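PDB 4WY8: esterase from Rhizomucor miehei CAU432, which hydrolyses carboxylic esters, probably through a serine nucleophile carried on an alpha/beta-hydrolase fold. Local coordinates for residues G90-L98 against I116-P124; N168-Q179 against I235-D246. All blocks are in the same frame, centred on the assembly; numbering follows the deposited sequence.

Interaction 1 of 2, residues G90-L98 against I116-P124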
loop_
_atom_site.group_PDB
_atom_site.type_symbol
_atom_site.label_atom_id
_atom_site.label_comp_id
_atom_site.label_asym_id
_atom_site.label_seq_id
_atom_site.Cartn_x
_atom_site.Cartn_y
_atom_site.Cartn_z
ATOM N N GLY A 90 9.884 19.336 5.218
ATOM C CA GLY A 90 10.066 20.763 5.081
ATOM C C GLY A 90 11.504 21.062 4.702
ATOM O O GLY A 90 12.000 22.177 4.915
ATOM N N GLY A 91 12.180 20.053 4.163
ATOM C CA GLY A 91 13.534 20.238 3.646
ATOM C C GLY A 91 14.558 20.678 4.678
ATOM O O GLY A 91 15.603 21.237 4.308
ATOM N N TRP A 92 14.274 20.385 5.951
ATOM C CA TRP A 92 15.091 20.786 7.113
ATOM C C TRP A 92 15.071 22.298 7.346
ATOM O O TRP A 92 15.815 22.806 8.185
ATOM C CB TRP A 92 16.561 20.339 6.974
ATOM C CG TRP A 92 16.777 18.875 6.717
ATOM C CD1 TRP A 92 16.625 17.854 7.614
ATOM C CD2 TRP A 92 17.223 18.269 5.489
ATOM N NE1 TRP A 92 16.939 16.655 7.014
ATOM C CE2 TRP A 92 17.306 16.884 5.712
ATOM C CE3 TRP A 92 17.551 18.767 4.222
ATOM C CZ2 TRP A 92 17.701 15.988 4.719
ATOM C CZ3 TRP A 92 17.951 17.878 3.234
ATOM C CH2 TRP A 92 18.017 16.502 3.487
ATOM N N VAL A 93 14.228 23.016 6.612
ATOM C CA VAL A 93 14.269 24.478 6.640
ATOM C C VAL A 93 12.927 25.075 7.070
ATOM O O VAL A 93 12.879 26.071 7.807
ATOM C CB VAL A 93 14.670 25.030 5.256
ATOM C CG1 VAL A 93 14.655 26.553 5.258
ATOM C CG2 VAL A 93 16.071 24.498 4.853
ATOM N N VAL A 94 11.840 24.446 6.620
ATOM C CA VAL A 94 10.490 24.878 6.982
ATOM C C VAL A 94 9.676 23.711 7.583
ATOM O O VAL A 94 10.219 22.625 7.854
ATOM C CB VAL A 94 9.771 25.456 5.747
ATOM C CG1 VAL A 94 10.657 26.506 5.074
ATOM C CG2 VAL A 94 9.475 24.337 4.746
ATOM N N GLY A 95 8.373 23.902 7.747
ATOM C CA GLY A 95 7.539 22.875 8.345
ATOM C C GLY A 95 7.376 23.104 9.832
ATOM O O GLY A 95 8.237 23.718 10.485
ATOM N N SER A 96 6.248 22.657 10.371
ATOM C CA SER A 96 5.934 22.901 11.782
ATOM C C SER A 96 4.817 21.985 12.227
ATOM O O SER A 96 4.236 21.260 11.422
ATOM C CB SER A 96 5.499 24.344 12.009
ATOM O OG SER A 96 4.198 24.531 11.475
ATOM N N LYS A 97 4.456 22.081 13.491
ATOM C CA LYS A 97 3.287 21.376 13.987
ATOM C C LYS A 97 1.997 21.834 13.323
ATOM O O LYS A 97 1.008 21.081 13.278
ATOM C CB LYS A 97 3.192 21.544 15.497
ATOM C CG LYS A 97 3.286 22.971 15.995
ATOM C CD LYS A 97 3.423 22.889 17.526
ATOM C CE LYS A 97 3.961 24.164 18.143
ATOM N NZ LYS A 97 4.425 23.897 19.542
ATOM N N LEU A 98 2.037 23.024 12.732
ATOM C CA LEU A 98 0.872 23.581 12.047
ATOM C C LEU A 98 0.752 23.007 10.630
ATOM O O LEU A 98 -0.331 22.576 10.211
ATOM C CB LEU A 98 0.967 25.124 12.018
ATOM C CG LEU A 98 -0.182 25.970 11.451
ATOM C CD1 LEU A 98 -1.521 25.739 12.183
ATOM C CD2 LEU A 98 0.191 27.474 11.420
ATOM N N ILE A 116 4.294 11.662 19.060
ATOM C CA ILE A 116 5.275 12.524 19.681
ATOM C C ILE A 116 6.039 13.273 18.594
ATOM O O ILE A 116 6.924 12.736 17.928
ATOM C CB ILE A 116 6.201 11.701 20.578
ATOM C CG1 ILE A 116 5.343 10.998 21.649
ATOM C CG2 ILE A 116 7.236 12.579 21.231
ATOM C CD1 ILE A 116 6.045 9.882 22.359
ATOM N N PHE A 117 5.633 14.522 18.420
ATOM C CA PHE A 117 6.113 15.407 17.382
ATOM C C PHE A 117 7.339 16.188 17.863
ATOM O O PHE A 117 7.258 17.002 18.768
ATOM C CB PHE A 117 4.969 16.364 16.985
ATOM C CG PHE A 117 5.218 17.143 15.719
ATOM C CD1 PHE A 117 5.813 18.397 15.762
ATOM C CD2 PHE A 117 4.833 16.622 14.485
ATOM C CE1 PHE A 117 6.030 19.125 14.586
ATOM C CE2 PHE A 117 5.063 17.324 13.316
ATOM C CZ PHE A 117 5.656 18.583 13.366
ATOM N N VAL A 118 8.480 15.952 17.247
ATOM C CA VAL A 118 9.677 16.632 17.666
ATOM C C VAL A 118 9.804 17.951 16.926
ATOM O O VAL A 118 9.874 17.963 15.687
ATOM C CB VAL A 118 10.919 15.771 17.397
ATOM C CG1 VAL A 118 12.163 16.509 17.850
ATOM C CG2 VAL A 118 10.767 14.425 18.099
ATOM N N ASN A 119 9.770 19.062 17.662
ATOM C CA ASN A 119 9.997 20.353 17.032
ATOM C C ASN A 119 11.489 20.617 16.920
ATOM O O ASN A 119 12.024 21.448 17.637
ATOM C CB ASN A 119 9.308 21.469 17.819
ATOM C CG ASN A 119 7.825 21.240 17.953
ATOM O OD1 ASN A 119 7.050 21.603 17.065
ATOM N ND2 ASN A 119 7.415 20.605 19.047
ATOM N N TYR A 120 12.155 19.957 15.977
ATOM C CA TYR A 120 13.614 20.066 15.896
ATOM C C TYR A 120 14.072 21.411 15.312
ATOM O O TYR A 120 13.261 22.165 14.751
ATOM C CB TYR A 120 14.195 18.888 15.100
ATOM C CG TYR A 120 13.700 18.736 13.673
ATOM C CD1 TYR A 120 14.284 19.452 12.633
ATOM C CD2 TYR A 120 12.666 17.857 13.368
ATOM C CE1 TYR A 120 13.842 19.311 11.336
ATOM C CE2 TYR A 120 12.214 17.707 12.065
ATOM C CZ TYR A 120 12.804 18.436 11.060
ATOM O OH TYR A 120 12.365 18.284 9.764
ATOM N N SER A 121 15.348 21.741 15.525
ATOM C CA SER A 121 15.903 23.017 15.081
ATOM C C SER A 121 16.052 23.042 13.571
ATOM O O SER A 121 16.635 22.125 12.964
ATOM C CB SER A 121 17.246 23.293 15.758
ATOM O OG SER A 121 17.116 23.270 17.179
ATOM N N LEU A 122 15.532 24.104 12.964
ATOM C CA LEU A 122 15.544 24.218 11.509
ATOM C C LEU A 122 16.821 24.876 10.996
ATOM O O LEU A 122 17.495 25.620 11.718
ATOM C CB LEU A 122 14.313 24.999 11.032
ATOM C CG LEU A 122 12.999 24.286 11.372
ATOM C CD1 LEU A 122 11.783 25.130 11.010
ATOM C CD2 LEU A 122 12.942 22.908 10.697
ATOM N N SER A 123 17.159 24.572 9.746
ATOM C CA SER A 123 18.303 25.184 9.064
ATOM C C SER A 123 17.834 26.431 8.302
ATOM O O SER A 123 16.646 26.552 8.015
ATOM C CB SER A 123 18.965 24.176 8.120
ATOM O OG SER A 123 19.597 23.148 8.860
ATOM N N PRO A 124 18.745 27.369 7.983
ATOM C CA PRO A 124 20.195 27.373 8.197
ATOM C C PRO A 124 20.619 27.867 9.576
ATOM O O PRO A 124 21.819 27.974 9.787
ATOM C CB PRO A 124 20.696 28.363 7.137
ATOM C CG PRO A 124 19.609 29.384 7.096
ATOM C CD PRO A 124 18.308 28.597 7.292
HETATM O O HOH W 1 11.923 20.230 7.705
HETATM O O HOH W 2 6.899 23.361 15.007
#

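Interaction 2 of 2, residues N168-Q179 against I235-D246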
loop_
_atom_site.group_PDB
_atom_site.type_symbol
_atom_site.label_atom_id
_atom_site.label_comp_id
_atom_site.label_asym_id
_atom_site.label_seq_id
_atom_site.Cartn_x
_atom_site.Cartn_y
_atom_site.Cartn_z
ATOM N N ASN A 168 14.037 11.129 5.943
ATOM C CA ASN A 168 15.492 11.098 6.077
ATOM C C ASN A 168 15.846 10.986 7.562
ATOM O O ASN A 168 16.528 10.043 7.994
ATOM C CB ASN A 168 16.114 12.349 5.442
ATOM C CG ASN A 168 17.608 12.479 5.713
ATOM O OD1 ASN A 168 18.006 13.014 6.751
ATOM N ND2 ASN A 168 18.440 12.012 4.772
ATOM N N LEU A 169 15.334 11.917 8.358
ATOM C CA LEU A 169 15.616 11.880 9.793
ATOM C C LEU A 169 15.246 10.523 10.433
ATOM O O LEU A 169 15.998 10.005 11.245
ATOM C CB LEU A 169 14.894 13.018 10.524
ATOM C CG LEU A 169 15.502 14.405 10.248
ATOM C CD1 LEU A 169 14.678 15.548 10.871
ATOM C CD2 LEU A 169 16.961 14.462 10.690
ATOM N N SER A 170 14.094 9.957 10.089
ATOM C CA SER A 170 13.697 8.657 10.635
ATOM C C SER A 170 14.741 7.588 10.281
ATOM O O SER A 170 15.211 6.825 11.158
ATOM C CB SER A 170 12.300 8.253 10.121
ATOM O OG SER A 170 11.321 9.196 10.535
ATOM N N ALA A 171 15.098 7.523 8.998
ATOM C CA ALA A 171 16.064 6.522 8.532
ATOM C C ALA A 171 17.413 6.609 9.283
ATOM O O ALA A 171 17.980 5.587 9.784
ATOM C CB ALA A 171 16.281 6.671 7.032
ATOM N N VAL A 172 17.941 7.825 9.350
ATOM C CA VAL A 172 19.276 7.990 9.931
ATOM C C VAL A 172 19.262 7.920 11.468
ATOM O O VAL A 172 20.247 7.522 12.074
ATOM C CB VAL A 172 19.938 9.296 9.446
ATOM C CG1 VAL A 172 20.133 9.231 7.951
ATOM C CG2 VAL A 172 19.101 10.540 9.832
ATOM N N VAL A 173 18.153 8.302 12.102
ATOM C CA VAL A 173 18.016 8.062 13.532
ATOM C C VAL A 173 18.040 6.544 13.779
ATOM O O VAL A 173 18.644 6.085 14.749
ATOM C CB VAL A 173 16.732 8.678 14.114
ATOM C CG1 VAL A 173 16.300 7.938 15.378
ATOM C CG2 VAL A 173 16.941 10.147 14.405
ATOM N N CYS A 174 17.414 5.762 12.897
ATOM C CA CYS A 174 17.519 4.301 13.048
ATOM C C CYS A 174 18.969 3.794 12.926
ATOM O O CYS A 174 19.448 3.056 13.823
ATOM C CB CYS A 174 16.636 3.580 12.027
ATOM S SG CYS A 174 14.881 3.688 12.455
ATOM N N ILE A 175 19.675 4.198 11.859
ATOM C CA ILE A 175 21.083 3.772 11.717
ATOM C C ILE A 175 21.925 4.186 12.943
ATOM O O ILE A 175 22.760 3.418 13.469
ATOM C CB ILE A 175 21.730 4.362 10.473
ATOM C CG1 ILE A 175 20.920 3.989 9.230
ATOM C CG2 ILE A 175 23.204 3.926 10.360
ATOM C CD1 ILE A 175 21.320 4.797 7.991
ATOM N N ARG A 176 21.699 5.409 13.399
ATOM C CA ARG A 176 22.424 5.927 14.544
ATOM C C ARG A 176 22.151 5.153 15.840
ATOM O O ARG A 176 23.083 4.827 16.568
ATOM C CB ARG A 176 22.098 7.401 14.750
ATOM C CG ARG A 176 22.941 7.990 15.834
ATOM C CD ARG A 176 24.390 8.106 15.361
ATOM N NE ARG A 176 25.293 8.209 16.497
ATOM C CZ ARG A 176 25.477 9.310 17.212
ATOM N NH1 ARG A 176 24.825 10.425 16.908
ATOM N NH2 ARG A 176 26.318 9.289 18.233
ATOM N N ALA A 177 20.887 4.849 16.121
ATOM C CA ALA A 177 20.562 4.078 17.309
ATOM C C ALA A 177 21.199 2.686 17.212
ATOM O O ALA A 177 21.648 2.131 18.210
ATOM C CB ALA A 177 19.036 3.963 17.493
ATOM N N LYS A 178 21.228 2.122 16.012
ATOM C CA LYS A 178 21.908 0.839 15.832
ATOM C C LYS A 178 23.384 0.949 16.219
ATOM O O LYS A 178 23.915 0.094 16.923
ATOM C CB LYS A 178 21.798 0.344 14.393
ATOM C CG LYS A 178 22.642 -0.919 14.152
ATOM C CD LYS A 178 22.951 -1.159 12.685
ATOM C CE LYS A 178 23.868 -2.364 12.499
ATOM N NZ LYS A 178 24.203 -2.599 11.057
ATOM N N GLN A 179 24.045 2.004 15.751
ATOM C CA GLN A 179 25.464 2.200 16.078
ATOM C C GLN A 179 25.734 2.401 17.584
ATOM O O GLN A 179 26.832 2.108 18.070
ATOM C CB GLN A 179 26.022 3.362 15.253
ATOM C CG GLN A 179 26.188 2.912 13.804
ATOM C CD GLN A 179 27.026 3.838 12.955
ATOM O OE1 GLN A 179 27.456 4.914 13.402
ATOM N NE2 GLN A 179 27.289 3.410 11.717
ATOM N N ILE A 235 26.784 9.002 5.898
ATOM C CA ILE A 235 25.597 8.166 5.703
ATOM C C ILE A 235 24.418 8.682 6.545
ATOM O O ILE A 235 23.265 8.320 6.306
ATOM C CB ILE A 235 25.894 6.674 6.015
ATOM C CG1 ILE A 235 26.253 6.469 7.487
ATOM C CG2 ILE A 235 27.034 6.117 5.079
ATOM C CD1 ILE A 235 26.509 4.985 7.841
ATOM N N PHE A 236 24.736 9.539 7.511
ATOM C CA PHE A 236 23.767 10.179 8.386
ATOM C C PHE A 236 23.126 11.419 7.742
ATOM O O PHE A 236 22.168 12.001 8.276
ATOM C CB PHE A 236 24.442 10.525 9.715
ATOM C CG PHE A 236 24.920 9.309 10.452
ATOM C CD1 PHE A 236 24.000 8.457 11.055
ATOM C CD2 PHE A 236 26.276 8.992 10.521
ATOM C CE1 PHE A 236 24.409 7.309 11.718
ATOM C CE2 PHE A 236 26.697 7.842 11.195
ATOM C CZ PHE A 236 25.760 7.005 11.793
ATOM N N ALA A 237 23.642 11.779 6.570
ATOM C CA ALA A 237 23.038 12.794 5.722
ATOM C C ALA A 237 22.277 12.102 4.581
ATOM O O ALA A 237 21.080 12.327 4.361
ATOM C CB ALA A 237 24.121 13.713 5.156
ATOM N N CYS A 238 22.992 11.220 3.890
ATOM C CA CYS A 238 22.469 10.508 2.728
ATOM C C CYS A 238 22.600 9.015 2.987
ATOM O O CYS A 238 23.617 8.408 2.661
ATOM C CB CYS A 238 23.227 10.895 1.461
ATOM S SG CYS A 238 23.236 12.697 1.122
ATOM N N PRO A 239 21.572 8.421 3.604
ATOM C CA PRO A 239 21.652 7.005 3.982
ATOM C C PRO A 239 21.723 6.056 2.789
ATOM O O PRO A 239 22.062 4.892 2.988
ATOM C CB PRO A 239 20.359 6.778 4.777
ATOM C CG PRO A 239 19.428 7.918 4.357
ATOM C CD PRO A 239 20.343 9.077 4.091
ATOM N N LEU A 240 21.438 6.524 1.579
ATOM C CA LEU A 240 21.573 5.667 0.393
ATOM C C LEU A 240 23.026 5.319 0.083
ATOM O O LEU A 240 23.311 4.309 -0.578
ATOM C CB LEU A 240 20.948 6.338 -0.821
ATOM C CG LEU A 240 20.893 5.543 -2.131
ATOM C CD1 LEU A 240 20.178 4.185 -1.969
ATOM C CD2 LEU A 240 20.254 6.393 -3.217
ATOM N N LYS A 241 23.945 6.148 0.564
ATOM C CA LYS A 241 25.374 5.914 0.341
ATOM C C LYS A 241 25.908 4.851 1.316
ATOM O O LYS A 241 27.062 4.435 1.215
ATOM C CB LYS A 241 26.173 7.218 0.521
ATOM C CG LYS A 241 25.726 8.414 -0.338
ATOM C CD LYS A 241 26.714 9.595 -0.143
ATOM C CE LYS A 241 26.205 10.902 -0.765
ATOM N NZ LYS A 241 25.860 10.745 -2.207
ATOM N N ALA A 242 25.081 4.427 2.272
ATOM C CA ALA A 242 25.519 3.419 3.238
ATOM C C ALA A 242 25.781 2.081 2.557
ATOM O O ALA A 242 25.165 1.752 1.542
ATOM C CB ALA A 242 24.481 3.246 4.346
ATOM N N SER A 243 26.696 1.308 3.123
ATOM C CA SER A 243 26.921 -0.049 2.636
ATOM C C SER A 243 25.829 -0.967 3.175
ATOM O O SER A 243 25.158 -0.636 4.162
ATOM C CB SER A 243 28.278 -0.558 3.089
ATOM O OG SER A 243 28.226 -0.767 4.489
ATOM N N ILE A 244 25.685 -2.128 2.552
ATOM C CA ILE A 244 24.719 -3.124 2.982
ATOM C C ILE A 244 24.953 -3.515 4.444
ATOM O O ILE A 244 24.003 -3.611 5.237
ATOM C CB ILE A 244 24.802 -4.369 2.079
ATOM C CG1 ILE A 244 24.612 -3.962 0.617
ATOM C CG2 ILE A 244 23.775 -5.404 2.483
ATOM C CD1 ILE A 244 23.335 -3.133 0.389
ATOM N N ASP A 245 26.215 -3.689 4.826
ATOM C CA ASP A 245 26.522 -4.009 6.220
ATOM C C ASP A 245 26.163 -2.883 7.194
ATOM O O ASP A 245 25.817 -3.140 8.354
ATOM C CB ASP A 245 28.003 -4.372 6.377
ATOM C CG ASP A 245 28.255 -5.868 6.229
ATOM O OD1 ASP A 245 27.933 -6.439 5.161
ATOM O OD2 ASP A 245 28.776 -6.472 7.193
ATOM N N ASP A 246 26.288 -1.638 6.755
ATOM C CA ASP A 246 25.873 -0.525 7.602
ATOM C C ASP A 246 24.375 -0.611 7.956
ATOM O O ASP A 246 23.963 -0.140 9.000
ATOM C CB ASP A 246 26.158 0.809 6.901
ATOM C CG ASP A 246 27.641 1.206 6.945
ATOM O OD1 ASP A 246 28.380 0.761 7.851
ATOM O OD2 ASP A 246 28.062 1.976 6.049
HETATM O O HOH W 3 20.216 14.004 7.770
HETATM O O HOH W 4 26.038 -4.516 11.245
#

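Interaction 1 of 2, residues G90-L98 against I116-P124
Leu122 packs against the backbone carbonyls of the loop 90-98 and illustrates how an aliphatic side chain can pack against peptide oxygens. Its CB sits 3.7 Å from Val93 O, and CG stays near the same oxygen. At the fork the branches part: CD1 lies 3.5 Å from Val93 O and also approaches Gly95 O, while CD2 lies near both Trp92 O and Val94 O. CG is anti to the carbonyl carbon (chi1 -63°), which turns the fork to these carbonyls, and Arg31 of helix 27-39 covers the same leucine.

One residue on, Ser123 N donates a nearly straight 2.7 Å hydrogen bond to Trp92 O, the one direct hydrogen bond between the segments, with Val93 CA and CG1 both close to Ser123 O. A water accepts weakly from Trp92 N and donates to Val94 O and Tyr120 OH; the tyrosine hydroxyl is also bonded to His88 O. Toward strand 114-118, Phe117 CE1 rests 3.5 Å from Lys97 N; a second water accepts from Lys97 N and donates to Asn119 OD1, while Asn119 ND2 bonds Glu67 O of strand 65-73. The Lys97 chain crosses Asn119 at about a right angle and ends in a salt bridge with Glu55. The glycine-rich turn from His88 through Gly90 and Gly91 matches the HGGG-type loop of hormone-sensitive-lipase-like esterases, which in relatives supplies the oxyanion hole.

Interaction 2 of 2, residues N168-Q179 against I235-D246
The Phe236 ring meets helix 165-179 with its edge: Val172 O, Arg176 N and the Gln179 amide carbon CD all lie near the ring plane, while Ile235 CG1 covers part of one face from 3.9 Å above it. The Gln179 amide stands almost perpendicular to the ring, 84° between planes, and its OE1 reaches Phe236 CZ at 3.1 Å, an oxygen against the electropositive rim of an aromatic. Arg176 crosses the ring at about a right angle, its CD 3.7 Å from Phe236 CE1, and Ile175 CG2 approaches that same ring carbon obliquely.

Asn168 shows the polar counterpart. With CG turned away from the backbone N (chi1 172°), ND2 reaches Ala237 O at 2.7 Å; Ala237 O lies near the plane of the Asn168 amide, while the donor sits 25° out of the Ala237 carbonyl plane. ND2 also bonds Val194 O. At the amide oxygen, a water donates to both Asn168 OD1 and Phe236 O. Helix 165-179 leads off from the probable nucleophile elbow of the alpha/beta-hydrolase fold (Gly162, Ser164, Gly166); Asn168, in its first turn, joins it to the loop around Ala237.

Between these ends Pro239 fits against the helix, its CB 3.9 Å from Ile175 CD1 and its ring beside Val172 CG1, with Tyr270 of helix 264-276 packed on both Pro239 and Ile175. Farther along, the extended Lys178 chain brings NZ to Asp246 O in a weak 3.2 Å bond; Arg248 O is its stronger partner. Ser243 and Asp246 form a capping box at the start of the short helix 244-247.

Interaction 1 closes along the chain before interaction 2 opens, and all four segments belong to the alpha/beta-hydrolase region. Their centres are 20 Å apart, yet the two contacts touch: Tyr120 CZ packs 3.4 Å from Leu169 CD1, and Trp92 CZ2 lies 3.6 Å from Asn168 OD1. Helix 130-143 is a shared neighbour, meeting Tyr120 from one contact and Val172 from the other. In the central sheet, strand 83-87, which leads into the loop 90-98, stands between strands 114-118 and 159-163, the latter preceding helix 165-179. Trp92 and Asn168 both approach the probable Ser164-His291-Asp261 triad without touching it, so the contacts meet beside the likely active site.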